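Local coordinates for chitin oligosaccharide binding protein NagB2 (Paenibacillus sp. FPU-7, PDB 7EHO) that probably binds chitin oligosaccharides outside the cell as the solute-binding component of a sugar uptake system, at residues G146-F151 against G312-G317. Sequence-based numbering, arbitrary orientation.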
loop_
_atom_site.group_PDB
_atom_site.type_symbol
_atom_site.label_atom_id
_atom_site.label_comp_id
_atom_site.label_asym_id
_atom_site.label_seq_id
_atom_site.Cartn_x
_atom_site.Cartn_y
_atom_site.Cartn_z
ATOM N N GLY A 146 4.973 1.112 -3.900
ATOM C CA GLY A 146 3.805 0.431 -3.374
ATOM C C GLY A 146 2.605 1.355 -3.312
ATOM O O GLY A 146 2.437 2.241 -4.154
ATOM N N PHE A 147 1.760 1.147 -2.311
ATOM C CA PHE A 147 0.583 1.989 -2.147
ATOM C C PHE A 147 0.409 2.338 -0.680
ATOM O O PHE A 147 0.895 1.634 0.211
ATOM C CB PHE A 147 -0.700 1.316 -2.689
ATOM C CG PHE A 147 -1.188 0.157 -1.855
ATOM C CD1 PHE A 147 -2.045 0.371 -0.775
ATOM C CD2 PHE A 147 -0.800 -1.139 -2.143
ATOM C CE1 PHE A 147 -2.487 -0.671 -0.001
ATOM C CE2 PHE A 147 -1.252 -2.200 -1.375
ATOM C CZ PHE A 147 -2.098 -1.967 -0.302
ATOM N N VAL A 148 -0.278 3.453 -0.445
ATOM C CA VAL A 148 -0.794 3.792 0.868
ATOM C C VAL A 148 -2.280 4.055 0.696
ATOM O O VAL A 148 -2.774 4.268 -0.417
ATOM C CB VAL A 148 -0.090 5.024 1.493
ATOM C CG1 VAL A 148 1.349 4.687 1.863
ATOM C CG2 VAL A 148 -0.147 6.235 0.536
ATOM N N GLU A 149 -2.984 4.073 1.821
ATOM C CA GLU A 149 -4.395 4.440 1.854
ATOM C C GLU A 149 -4.574 5.643 2.765
ATOM O O GLU A 149 -3.897 5.764 3.786
ATOM C CB GLU A 149 -5.250 3.260 2.311
ATOM C CG GLU A 149 -5.146 2.091 1.307
ATOM C CD GLU A 149 -6.038 0.906 1.582
ATOM O OE1 GLU A 149 -6.916 0.974 2.456
ATOM O OE2 GLU A 149 -5.856 -0.132 0.913
ATOM N N GLY A 150 -5.513 6.510 2.409
ATOM C CA GLY A 150 -5.798 7.688 3.212
ATOM C C GLY A 150 -6.981 8.441 2.637
ATOM O O GLY A 150 -7.626 7.981 1.691
ATOM N N PHE A 151 -7.222 9.644 3.186
ATOM C CA PHE A 151 -8.344 10.477 2.770
ATOM C C PHE A 151 -7.907 11.493 1.713
ATOM O O PHE A 151 -7.107 12.390 1.997
ATOM C CB PHE A 151 -8.938 11.223 3.965
ATOM C CG PHE A 151 -9.781 10.371 4.863
ATOM C CD1 PHE A 151 -11.095 10.052 4.521
ATOM C CD2 PHE A 151 -9.262 9.868 6.050
ATOM C CE1 PHE A 151 -11.836 9.237 5.338
ATOM C CE2 PHE A 151 -10.035 9.074 6.886
ATOM C CZ PHE A 151 -11.318 8.771 6.528
ATOM N N GLY A 312 -0.595 0.515 4.188
ATOM C CA GLY A 312 0.096 0.415 2.918
ATOM C C GLY A 312 0.409 -1.016 2.551
ATOM O O GLY A 312 0.213 -1.945 3.341
ATOM N N GLY A 313 0.924 -1.176 1.330
ATOM C CA GLY A 313 1.388 -2.471 0.871
ATOM C C GLY A 313 2.536 -2.342 -0.106
ATOM O O GLY A 313 2.520 -1.452 -0.964
ATOM N N TRP A 314 3.514 -3.239 -0.011
ATOM C CA TRP A 314 4.738 -3.159 -0.829
ATOM C C TRP A 314 5.082 -4.583 -1.247
ATOM O O TRP A 314 5.700 -5.325 -0.484
ATOM C CB TRP A 314 5.896 -2.477 -0.084
ATOM C CG TRP A 314 5.601 -1.046 0.166
ATOM C CD1 TRP A 314 5.912 -0.003 -0.644
ATOM C CD2 TRP A 314 4.869 -0.495 1.279
ATOM N NE1 TRP A 314 5.399 1.178 -0.113
ATOM C CE2 TRP A 314 4.773 0.890 1.072
ATOM C CE3 TRP A 314 4.289 -1.049 2.426
ATOM C CZ2 TRP A 314 4.142 1.738 1.971
ATOM C CZ3 TRP A 314 3.664 -0.199 3.324
ATOM C CH2 TRP A 314 3.598 1.185 3.085
ATOM N N SER A 315 4.609 -4.976 -2.429
ATOM C CA SER A 315 4.681 -6.360 -2.854
ATOM C C SER A 315 5.481 -6.551 -4.132
ATOM O O SER A 315 5.551 -7.673 -4.635
ATOM C CB SER A 315 3.271 -6.910 -3.050
ATOM O OG SER A 315 2.568 -6.077 -3.951
ATOM N N ASN A 316 6.072 -5.493 -4.688
ATOM C CA ASN A 316 6.810 -5.629 -5.940
ATOM C C ASN A 316 8.124 -4.877 -5.851
ATOM O O ASN A 316 8.164 -3.723 -5.400
ATOM C CB ASN A 316 5.991 -5.116 -7.136
ATOM C CG ASN A 316 6.714 -5.293 -8.458
ATOM O OD1 ASN A 316 7.189 -4.323 -9.054
ATOM N ND2 ASN A 316 6.810 -6.532 -8.918
ATOM N N GLY A 317 9.199 -5.526 -6.289
ATOM C CA GLY A 317 10.492 -4.843 -6.308
ATOM C C GLY A 317 11.545 -5.722 -6.950
ATOM O O GLY A 317 11.232 -6.480 -7.867
#
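G146 comes up against W314 where two long antiparallel strands, 138-154 and 309-320, run side by side through the middle of this periplasmic-binding-protein fold; strands that pass from one lobe to the other in this way commonly serve as the hinge, which is consistent with their place at the centre of the chain. The G146 CA sits 3.5 Å from W314 CD1 and also makes a CA-H...O contact with G313 O, and a CB modelled on G146 would collide with both partners. At F147 the strands meet as an antiparallel hydrogen-bonded pair with G313: F147 N donates to G313 O at 3.0 Å, in the carbonyl plane, and G313 N returns a bond of the same length to F147 O, its donor tilted 30° from the carbonyl plane. The same oxygen stands 3.7 Å above the W314 indole plane, offset toward the rim. With CG set between the backbone N and the carbonyl carbon (chi1 71°), the F147 ring folds back over the neighbouring strand, so that G313 N lies 3.5 Å above the ring centre and G313 CA makes a CH-pi contact over the same face. An alanine here would keep the backbone bonds but would probably leave the peptide between G312 and G313 without its aromatic cover and W277 without its edge-to-face partner. V148 follows as a non-hydrogen-bonded pair with G312, the two CA atoms only 4.0 Å apart. Its side chain lies on the same face as the W314 indole, whose NE1 is hydrogen-bonded to P356 O and whose ring meets that of F128 with the planes nearly parallel. V148 CG1 approaches W314 CZ2 obliquely at 4.1 Å.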